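Local structure of allophycocyanin beta-18 subunit apoprotein (Chroococcidiopsis thermalis PCC 7203, 6HRK) at residues 43-46 with 47-50; 82-85 with 86-90; 18-21 with 22-26. The protein binds biliverdin IX alpha and fluoresces in the far-red, as an artificial biliprotein derived from a far-red induced allophycocyanin subunit. The protein carries 18 engineered substitutions. One frame throughout, in Å; residues are numbered along the deposited sequence.

Contact 1: residues 43-46 with 47-50. With BLA (biliverdine IX alpha), chain E.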
loop_
_atom_site.group_PDB
_atom_site.type_symbol
_atom_site.label_atom_id
_atom_site.label_comp_id
_atom_site.label_asym_id
_atom_site.label_seq_id
_atom_site.Cartn_x
_atom_site.Cartn_y
_atom_site.Cartn_z
ATOM N N ALA A 43 2.899 0.368 -15.584
ATOM C CA ALA A 43 3.798 -0.787 -15.473
ATOM C C ALA A 43 3.998 -1.526 -16.810
ATOM O O ALA A 43 4.205 -2.742 -16.820
ATOM C CB ALA A 43 3.282 -1.741 -14.403
ATOM N N TYR A 44 3.960 -0.791 -17.927
ATOM C CA TYR A 44 4.120 -1.392 -19.261
ATOM C C TYR A 44 5.530 -1.953 -19.446
ATOM O O TYR A 44 5.704 -3.150 -19.680
ATOM C CB TYR A 44 3.813 -0.380 -20.379
ATOM C CG TYR A 44 4.042 -0.943 -21.774
ATOM C CD1 TYR A 44 3.388 -2.102 -22.188
ATOM C CD2 TYR A 44 4.924 -0.332 -22.670
ATOM C CE1 TYR A 44 3.594 -2.639 -23.450
ATOM C CE2 TYR A 44 5.138 -0.861 -23.940
ATOM C CZ TYR A 44 4.471 -2.015 -24.325
ATOM O OH TYR A 44 4.668 -2.551 -25.577
ATOM N N THR A 45 6.525 -1.078 -19.328
ATOM C CA THR A 45 7.929 -1.472 -19.434
ATOM C C THR A 45 8.418 -2.078 -18.118
ATOM O O THR A 45 7.722 -2.016 -17.100
ATOM C CB THR A 45 8.822 -0.265 -19.786
ATOM O OG1 THR A 45 8.721 0.725 -18.755
ATOM C CG2 THR A 45 8.395 0.347 -21.110
ATOM N N THR A 46 9.615 -2.660 -18.151
ATOM C CA THR A 46 10.269 -3.192 -16.953
ATOM C C THR A 46 10.657 -2.062 -15.989
ATOM O O THR A 46 10.494 -2.190 -14.772
ATOM C CB THR A 46 11.525 -4.013 -17.316
ATOM O OG1 THR A 46 11.179 -5.024 -18.271
ATOM C CG2 THR A 46 12.136 -4.673 -16.074
ATOM N N ARG A 47 11.170 -0.964 -16.546
ATOM C CA ARG A 47 11.491 0.243 -15.780
ATOM C C ARG A 47 10.288 0.732 -14.965
ATOM O O ARG A 47 10.401 0.948 -13.757
ATOM C CB ARG A 47 11.979 1.349 -16.725
ATOM C CG ARG A 47 12.247 2.688 -16.059
ATOM C CD ARG A 47 13.075 3.602 -16.941
ATOM N NE ARG A 47 13.206 4.935 -16.350
ATOM C CZ ARG A 47 14.051 5.272 -15.371
ATOM N NH1 ARG A 47 14.887 4.381 -14.828
ATOM N NH2 ARG A 47 14.061 6.527 -14.926
ATOM N N ARG A 48 9.148 0.888 -15.635
ATOM C CA ARG A 48 7.907 1.311 -14.980
ATOM C C ARG A 48 7.397 0.294 -13.963
ATOM O O ARG A 48 6.956 0.685 -12.881
ATOM C CB ARG A 48 6.811 1.596 -16.011
ATOM C CG ARG A 48 7.071 2.834 -16.847
ATOM C CD ARG A 48 6.064 2.961 -17.973
ATOM N NE ARG A 48 6.203 4.231 -18.682
ATOM C CZ ARG A 48 5.643 4.528 -19.856
ATOM N NH1 ARG A 48 4.879 3.644 -20.506
ATOM N NH2 ARG A 48 5.854 5.727 -20.393
ATOM N N TYR A 49 7.450 -0.995 -14.307
ATOM C CA TYR A 49 7.017 -2.058 -13.389
ATOM C C TYR A 49 7.846 -2.071 -12.107
ATOM O O TYR A 49 7.289 -2.165 -11.009
ATOM C CB TYR A 49 7.073 -3.445 -14.050
ATOM C CG TYR A 49 6.822 -4.574 -13.067
ATOM C CD1 TYR A 49 5.530 -4.877 -12.640
ATOM C CD2 TYR A 49 7.881 -5.314 -12.534
ATOM C CE1 TYR A 49 5.297 -5.900 -11.729
ATOM C CE2 TYR A 49 7.657 -6.336 -11.620
ATOM C CZ TYR A 49 6.362 -6.626 -11.223
ATOM O OH TYR A 49 6.122 -7.632 -10.319
ATOM N N ASN A 50 9.170 -1.990 -12.259
ATOM C CA ASN A 50 10.090 -1.905 -11.119
ATOM C C ASN A 50 9.777 -0.739 -10.187
ATOM O O ASN A 50 9.742 -0.915 -8.971
ATOM C CB ASN A 50 11.550 -1.807 -11.588
ATOM C CG ASN A 50 12.144 -3.157 -11.963
ATOM O OD1 ASN A 50 11.807 -4.186 -11.381
ATOM N ND2 ASN A 50 13.058 -3.152 -12.924
HETATM C CHA BLA E . 7.458 7.754 -10.226
HETATM N NA BLA E . 6.719 7.585 -7.732
HETATM C C1A BLA E . 7.350 8.174 -8.776
HETATM C C2A BLA E . 7.996 9.415 -8.276
HETATM C C3A BLA E . 7.700 9.508 -6.926
HETATM C C4A BLA E . 6.885 8.305 -6.589
HETATM C CMA BLA E . 8.141 10.616 -6.002
HETATM C CAA BLA E . 8.807 10.390 -9.108
HETATM C CBA BLA E . 10.289 10.397 -8.739
HETATM C CGA BLA E . 10.896 9.016 -8.792
HETATM O O1A BLA E . 11.014 8.382 -7.723
HETATM O O2A BLA E . 11.257 8.560 -9.897
HETATM C CHB BLA E . 6.280 7.932 -5.246
HETATM N NB BLA E . 8.523 8.280 -4.014
HETATM C C1B BLA E . 7.189 8.001 -4.031
HETATM C C2B BLA E . 6.719 7.763 -2.722
HETATM C C3B BLA E . 7.771 7.891 -1.820
HETATM C C4B BLA E . 8.889 8.228 -2.725
HETATM C CMB BLA E . 5.294 7.417 -2.365
HETATM O OB BLA E . 10.280 8.477 -2.286
HETATM C CAB BLA E . 7.721 7.727 -0.311
HETATM C CBB BLA E . 9.082 7.475 0.302
HETATM N NC BLA E . 3.030 4.267 -8.798
HETATM C C1C BLA E . 2.133 3.699 -7.993
HETATM C C2C BLA E . 1.422 2.619 -8.752
HETATM C C3C BLA E . 2.535 2.259 -9.722
HETATM C C4C BLA E . 3.166 3.615 -10.083
HETATM C CMC BLA E . 0.953 1.464 -7.876
HETATM O OC BLA E . 1.946 3.953 -6.815
HETATM C CAC BLA E . 2.149 1.299 -10.858
HETATM C CBC BLA E . 1.283 1.938 -11.917
HETATM C CHD BLA E . 4.622 3.469 -10.503
HETATM N ND BLA E . 5.960 5.618 -10.068
HETATM C C1D BLA E . 5.455 4.664 -10.902
HETATM C C2D BLA E . 5.956 4.922 -12.277
HETATM C C3D BLA E . 6.762 6.152 -12.163
HETATM C C4D BLA E . 6.721 6.532 -10.728
HETATM C CMD BLA E . 5.681 4.136 -13.532
HETATM C CAD BLA E . 7.498 6.872 -13.267
HETATM C CBD BLA E . 6.565 7.741 -14.089
HETATM C CGD BLA E . 7.376 8.344 -15.207
HETATM O O1D BLA E . 7.648 9.559 -15.147
HETATM O O2D BLA E . 7.750 7.601 -16.143
#
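Thr-45 and Arg-48 meet at the start of a helix, with the threonine at the N-cap. Its OG1 accepts from the backbone N of Arg-48 at 3.2 Å in a nearly straight bond (N-H...O angle 165°). With OG1 placed between the backbone N and the carbonyl carbon (chi1 61°), the hydroxyl is carried under the first turn, where the amides lack a carbonyl from a preceding turn of helix.

From CB outward, the Arg-48 side chain passes the same hydroxyl. Arg-48 CB lies 3.5 Å from Thr-45 OG1; on the ligand side, Arg-48 CB is 3.7 Å from methyl carbon CMD of the biliverdin. CG comes still closer to Thr-45 OG1, at 3.3 Å, with CMD again beside it, and CD stays 3.6 Å from the same oxygen. The chain is extended from CG to NE and takes the guanidinium past the cap. At its edge sit the propionate oxygen O2D of the biliverdin and CB of Tyr-44, the latter 4.2 Å from Arg-48 NH1.

Behind the cap, Tyr-49 N donates to Thr-45 O and Asn-50 N to Thr-46 O, the first i to i+4 bonds of the helix. Ala-43 CB rests at the edge of the Tyr-49 ring. Both residues touch Phe-30 of helix 18-32, so the incoming loop lies against that helix just where helix 46-69 starts.

Contact 2: residues 82-85 with 86-90. Engineered in segment 82-85: Phe-83 (natural residue Leu). With BLA (biliverdine IX alpha), chain E.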
loop_
_atom_site.group_PDB
_atom_site.type_symbol
_atom_site.label_atom_id
_atom_site.label_comp_id
_atom_site.label_asym_id
_atom_site.label_seq_id
_atom_site.Cartn_x
_atom_site.Cartn_y
_atom_site.Cartn_z
ATOM N N GLY A 82 1.636 15.764 -1.991
ATOM C CA GLY A 82 2.669 15.977 -3.005
ATOM C C GLY A 82 2.732 14.866 -4.044
ATOM O O GLY A 82 2.923 15.140 -5.232
ATOM N N PHE A 83 2.566 13.618 -3.602
ATOM C CA PHE A 83 2.551 12.462 -4.516
ATOM C C PHE A 83 1.294 12.434 -5.385
ATOM O O PHE A 83 1.349 12.021 -6.545
ATOM C CB PHE A 83 2.673 11.129 -3.755
ATOM C CG PHE A 83 3.866 11.042 -2.833
ATOM C CD1 PHE A 83 5.120 11.515 -3.222
ATOM C CD2 PHE A 83 3.737 10.460 -1.575
ATOM C CE1 PHE A 83 6.209 11.426 -2.371
ATOM C CE2 PHE A 83 4.824 10.368 -0.719
ATOM C CZ PHE A 83 6.062 10.850 -1.118
ATOM N N ARG A 84 0.168 12.862 -4.816
ATOM C CA ARG A 84 -1.092 13.021 -5.555
ATOM C C ARG A 84 -0.916 13.905 -6.795
ATOM O O ARG A 84 -1.321 13.524 -7.897
ATOM C CB ARG A 84 -2.167 13.608 -4.626
ATOM C CG ARG A 84 -3.495 13.959 -5.281
ATOM C CD ARG A 84 -4.515 14.373 -4.233
ATOM N NE ARG A 84 -4.145 15.613 -3.540
ATOM C CZ ARG A 84 -4.557 15.984 -2.322
ATOM N NH1 ARG A 84 -5.366 15.216 -1.588
ATOM N NH2 ARG A 84 -4.142 17.147 -1.821
ATOM N N ASP A 85 -0.301 15.073 -6.602
ATOM C CA ASP A 85 -0.061 16.026 -7.697
ATOM C C ASP A 85 0.956 15.494 -8.706
ATOM O O ASP A 85 0.803 15.697 -9.912
ATOM C CB ASP A 85 0.418 17.381 -7.154
ATOM C CG ASP A 85 -0.618 18.070 -6.272
ATOM O OD1 ASP A 85 -1.817 18.073 -6.623
ATOM O OD2 ASP A 85 -0.223 18.624 -5.225
ATOM N N THR A 86 1.993 14.825 -8.209
ATOM C CA THR A 86 3.008 14.203 -9.060
ATOM C C THR A 86 2.403 13.105 -9.941
ATOM O O THR A 86 2.651 13.061 -11.143
ATOM C CB THR A 86 4.150 13.604 -8.209
ATOM O OG1 THR A 86 4.664 14.604 -7.319
ATOM C CG2 THR A 86 5.285 13.080 -9.089
ATOM N N PHE A 87 1.604 12.236 -9.328
ATOM C CA PHE A 87 0.976 11.105 -10.025
ATOM C C PHE A 87 0.013 11.568 -11.120
ATOM O O PHE A 87 -0.012 10.988 -12.210
ATOM C CB PHE A 87 0.251 10.191 -9.026
ATOM C CG PHE A 87 1.154 9.222 -8.294
ATOM C CD1 PHE A 87 2.476 9.543 -7.961
ATOM C CD2 PHE A 87 0.663 7.982 -7.907
ATOM C CE1 PHE A 87 3.279 8.638 -7.281
ATOM C CE2 PHE A 87 1.463 7.078 -7.226
ATOM C CZ PHE A 87 2.772 7.404 -6.911
ATOM N N ASN A 88 -0.771 12.606 -10.823
ATOM C CA ASN A 88 -1.623 13.269 -11.825
ATOM C C ASN A 88 -0.821 13.870 -12.984
ATOM O O ASN A 88 -1.229 13.765 -14.143
ATOM C CB ASN A 88 -2.474 14.375 -11.182
ATOM C CG ASN A 88 -3.606 13.833 -10.326
ATOM O OD1 ASN A 88 -4.126 12.743 -10.566
ATOM N ND2 ASN A 88 -4.008 14.609 -9.325
ATOM N N SER A 89 0.307 14.502 -12.658
ATOM C CA SER A 89 1.197 15.091 -13.664
ATOM C C SER A 89 1.860 14.033 -14.544
ATOM O O SER A 89 1.911 14.185 -15.766
ATOM C CB SER A 89 2.282 15.941 -12.994
ATOM O OG SER A 89 1.722 16.977 -12.205
ATOM N N LEU A 90 2.359 12.965 -13.919
ATOM C CA LEU A 90 3.049 11.879 -14.636
ATOM C C LEU A 90 2.123 10.806 -15.234
ATOM O O LEU A 90 2.609 9.849 -15.837
ATOM C CB LEU A 90 4.079 11.214 -13.710
ATOM C CG LEU A 90 5.152 12.116 -13.092
ATOM C CD1 LEU A 90 6.021 11.321 -12.126
ATOM C CD2 LEU A 90 6.021 12.776 -14.149
HETATM C CHA BLA E . 7.458 7.754 -10.226
HETATM N NA BLA E . 6.719 7.585 -7.732
HETATM C C1A BLA E . 7.350 8.174 -8.776
HETATM C C2A BLA E . 7.996 9.415 -8.276
HETATM C C3A BLA E . 7.700 9.508 -6.926
HETATM C C4A BLA E . 6.885 8.305 -6.589
HETATM C CMA BLA E . 8.141 10.616 -6.002
HETATM C CAA BLA E . 8.807 10.390 -9.108
HETATM C CBA BLA E . 10.289 10.397 -8.739
HETATM C CGA BLA E . 10.896 9.016 -8.792
HETATM O O1A BLA E . 11.014 8.382 -7.723
HETATM O O2A BLA E . 11.257 8.560 -9.897
HETATM C CHB BLA E . 6.280 7.932 -5.246
HETATM N NB BLA E . 8.523 8.280 -4.014
HETATM C C1B BLA E . 7.189 8.001 -4.031
HETATM C C2B BLA E . 6.719 7.763 -2.722
HETATM C C3B BLA E . 7.771 7.891 -1.820
HETATM C C4B BLA E . 8.889 8.228 -2.725
HETATM C CMB BLA E . 5.294 7.417 -2.365
HETATM O OB BLA E . 10.280 8.477 -2.286
HETATM C CAB BLA E . 7.721 7.727 -0.311
HETATM C CBB BLA E . 9.082 7.475 0.302
HETATM N NC BLA E . 3.030 4.267 -8.798
HETATM C C1C BLA E . 2.133 3.699 -7.993
HETATM C C2C BLA E . 1.422 2.619 -8.752
HETATM C C3C BLA E . 2.535 2.259 -9.722
HETATM C C4C BLA E . 3.166 3.615 -10.083
HETATM C CMC BLA E . 0.953 1.464 -7.876
HETATM O OC BLA E . 1.946 3.953 -6.815
HETATM C CAC BLA E . 2.149 1.299 -10.858
HETATM C CBC BLA E . 1.283 1.938 -11.917
HETATM C CHD BLA E . 4.622 3.469 -10.503
HETATM N ND BLA E . 5.960 5.618 -10.068
HETATM C C1D BLA E . 5.455 4.664 -10.902
HETATM C C2D BLA E . 5.956 4.922 -12.277
HETATM C C3D BLA E . 6.762 6.152 -12.163
HETATM C C4D BLA E . 6.721 6.532 -10.728
HETATM C CMD BLA E . 5.681 4.136 -13.532
HETATM C CAD BLA E . 7.498 6.872 -13.267
HETATM C CBD BLA E . 6.565 7.741 -14.089
HETATM C CGD BLA E . 7.376 8.344 -15.207
HETATM O O1D BLA E . 7.648 9.559 -15.147
HETATM O O2D BLA E . 7.750 7.601 -16.143
#
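Phe-83 and Phe-87, one helical turn apart, touch where CB of the first lies 4.4 Å from CE1 of the second, and each turns a different part of its ring to the biliverdin. Phe-83, an engineered residue here, offers a face: the methyl carbon CMB of the ligand lies over it, offset toward the rim and 3.4 Å from CE2, while CZ reaches pyrrole carbons C2B and C3B. Phe-87 instead presents its edge. Its CE1 is 3.6 Å from ligand nitrogen NA, C4A lies in the plane of the ring at that edge, and CE2 points to the ligand carbonyl oxygen OC at 3.2 Å.

The hydroxyls turn inward to the helix. Thr-86 holds OG1 anti to its carbonyl carbon (chi1 -53°), which folds it back to Gly-82 O at 2.8 Å; Thr-86 N reaches the same oxygen from the other face of the carbonyl plane. Ser-89 repeats this three residues on, its OG and N both donating to Asp-85 O. On a further side of the helix Arg-84 and Asn-88 run alongside each other, pointing the same way, with guanidinium and amide planes 14° apart and Arg-84 CG 4.1 Å from Asn-88 ND2.

Helix 77-90 thus brings aromatic carbon to the chromophore pocket, with Met-62 of helix 46-69 touching Phe-83 and Asp-55 touching Phe-87. Its threonine and serine hydroxyls spend their protons on their own backbone, and the two rings probably hold the tetrapyrrole mainly by dispersion and shape, the Phe-87 edge being turned to the polar atoms NA and OC.

Contact 3: residues 18-21 with 22-26. Engineered in segment 18-21: Val-21 (natural residue Ile).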
loop_
_atom_site.group_PDB
_atom_site.type_symbol
_atom_site.label_atom_id
_atom_site.label_comp_id
_atom_site.label_asym_id
_atom_site.label_seq_id
_atom_site.Cartn_x
_atom_site.Cartn_y
_atom_site.Cartn_z
ATOM N N ALA A 18 7.165 -8.924 3.388
ATOM C CA ALA A 18 7.102 -7.654 2.652
ATOM C C ALA A 18 7.087 -7.857 1.138
ATOM O O ALA A 18 6.228 -7.305 0.442
ATOM C CB ALA A 18 8.270 -6.757 3.044
ATOM N N ALA A 19 8.040 -8.647 0.644
ATOM C CA ALA A 19 8.178 -8.915 -0.793
ATOM C C ALA A 19 6.973 -9.656 -1.380
ATOM O O ALA A 19 6.538 -9.340 -2.485
ATOM C CB ALA A 19 9.460 -9.692 -1.067
ATOM N N GLU A 20 6.436 -10.627 -0.638
ATOM C CA GLU A 20 5.300 -11.428 -1.110
ATOM C C GLU A 20 3.990 -10.647 -1.117
ATOM O O GLU A 20 3.216 -10.767 -2.064
ATOM C CB GLU A 20 5.124 -12.687 -0.263
ATOM C CG GLU A 20 4.252 -13.759 -0.918
ATOM C CD GLU A 20 3.207 -14.347 0.017
ATOM O OE1 GLU A 20 3.534 -14.656 1.182
ATOM O OE2 GLU A 20 2.049 -14.509 -0.421
ATOM N N VAL A 21 3.738 -9.872 -0.061
ATOM C CA VAL A 21 2.532 -9.027 0.031
ATOM C C VAL A 21 2.425 -8.074 -1.167
ATOM O O VAL A 21 1.333 -7.886 -1.705
ATOM C CB VAL A 21 2.479 -8.235 1.371
ATOM C CG1 VAL A 21 1.446 -7.109 1.337
ATOM C CG2 VAL A 21 2.182 -9.175 2.534
ATOM N N VAL A 22 3.554 -7.488 -1.572
ATOM C CA VAL A 22 3.606 -6.613 -2.748
ATOM C C VAL A 22 3.319 -7.444 -3.998
ATOM O O VAL A 22 2.324 -7.203 -4.679
ATOM C CB VAL A 22 4.967 -5.875 -2.874
ATOM C CG1 VAL A 22 5.075 -5.124 -4.200
ATOM C CG2 VAL A 22 5.163 -4.904 -1.713
ATOM N N LYS A 23 4.166 -8.439 -4.263
ATOM C CA LYS A 23 4.027 -9.317 -5.445
ATOM C C LYS A 23 2.632 -9.943 -5.593
ATOM O O LYS A 23 2.133 -10.082 -6.712
ATOM C CB LYS A 23 5.108 -10.418 -5.451
ATOM C CG LYS A 23 6.371 -10.071 -6.240
ATOM C CD LYS A 23 7.066 -8.805 -5.754
ATOM C CE LYS A 23 8.273 -8.460 -6.618
ATOM N NZ LYS A 23 7.908 -8.044 -8.005
ATOM N N THR A 24 2.017 -10.309 -4.471
ATOM C CA THR A 24 0.642 -10.817 -4.450
ATOM C C THR A 24 -0.370 -9.710 -4.773
ATOM O O THR A 24 -1.336 -9.945 -5.505
ATOM C CB THR A 24 0.292 -11.437 -3.076
ATOM O OG1 THR A 24 1.284 -12.405 -2.715
ATOM C CG2 THR A 24 -1.083 -12.110 -3.101
ATOM N N ALA A 25 -0.149 -8.517 -4.217
ATOM C CA ALA A 25 -1.019 -7.360 -4.460
ATOM C C ALA A 25 -0.962 -6.845 -5.900
ATOM O O ALA A 25 -2.000 -6.483 -6.460
ATOM C CB ALA A 25 -0.691 -6.230 -3.493
ATOM N N VAL A 26 0.232 -6.819 -6.499
ATOM C CA VAL A 26 0.394 -6.281 -7.865
ATOM C C VAL A 26 -0.207 -7.259 -8.880
ATOM O O VAL A 26 -0.766 -6.838 -9.892
ATOM C CB VAL A 26 1.865 -5.983 -8.305
ATOM C CG1 VAL A 26 1.883 -4.820 -9.291
ATOM C CG2 VAL A 26 2.801 -5.665 -7.144
#
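Val-22 leans back on Ala-18, its CG2 lying 3.4 Å from Ala-18 O, the carbonyl that its own N reaches only through a weak bond. The branch is put there by the first torsion: with CG1 anti to the backbone N (chi1 172°), CG2 comes beside that N and so faces the preceding turn. The nearest atoms of this side chain and the bound biliverdin are about 9 Å apart, which places the valine outside the immediate shell of the chromophore.

Val-21, an engineered residue, points its side chain outward from the helix, where it touches Met-104, Ile-107 and Val-108 of helix 94-115. Its carbonyl holds the next turn, accepting from Ala-25 N at 3.0 Å, the donor standing above the carbonyl plane, and the CB of Ala-25 lies close by the same oxygen. This is the buried flank of helix 18-32 in an all-helical protein of the phycobilisome family, which belongs with the globins. Ala-25 and Val-26 carry that flank across to Val-53 and Met-56 of helix 46-69.

On the exposed side the polar pair is Glu-20 and Thr-24, whose side chains run at a slant to each other. Glu-20 O takes two donors from Thr-24: the backbone N almost in line with the carbonyl, and OG1 at 2.6 Å from well above its plane (44° out of it). Thr-24 OG1 therefore gives its proton to the backbone, and the Glu-20 carboxylate bends over it, bringing OE2 to 3.2 Å from OG1. Lys-23 folds back along the helix, bent at chi2 and again at chi4, so that CD passes 3.4 Å from Ala-19 O before the amine heads toward Tyr-49 of helix 46-69.

From the N terminus the chain meets contact 3 first, within helix 18-32, then contact 1 at the start of helix 46-69, and finally contact 2 on helix 77-90. The three follow in series: none nests in or crosses another, and each is a single unbroken run of eight or nine residues, contact 1 including the loop into its helix. Contact 3 and contact 1 meet directly: Lys-23 NZ lies 3.0 Å from Tyr-49 OH, where helix 18-32 packs on the helix that follows it. Contacts 1 and 2 do not touch, with about 7 Å between their nearest atoms, but both reach the biliverdin, which bridges the two helices. Contact 3 stays about 12 Å from contact 2 at the nearest atoms.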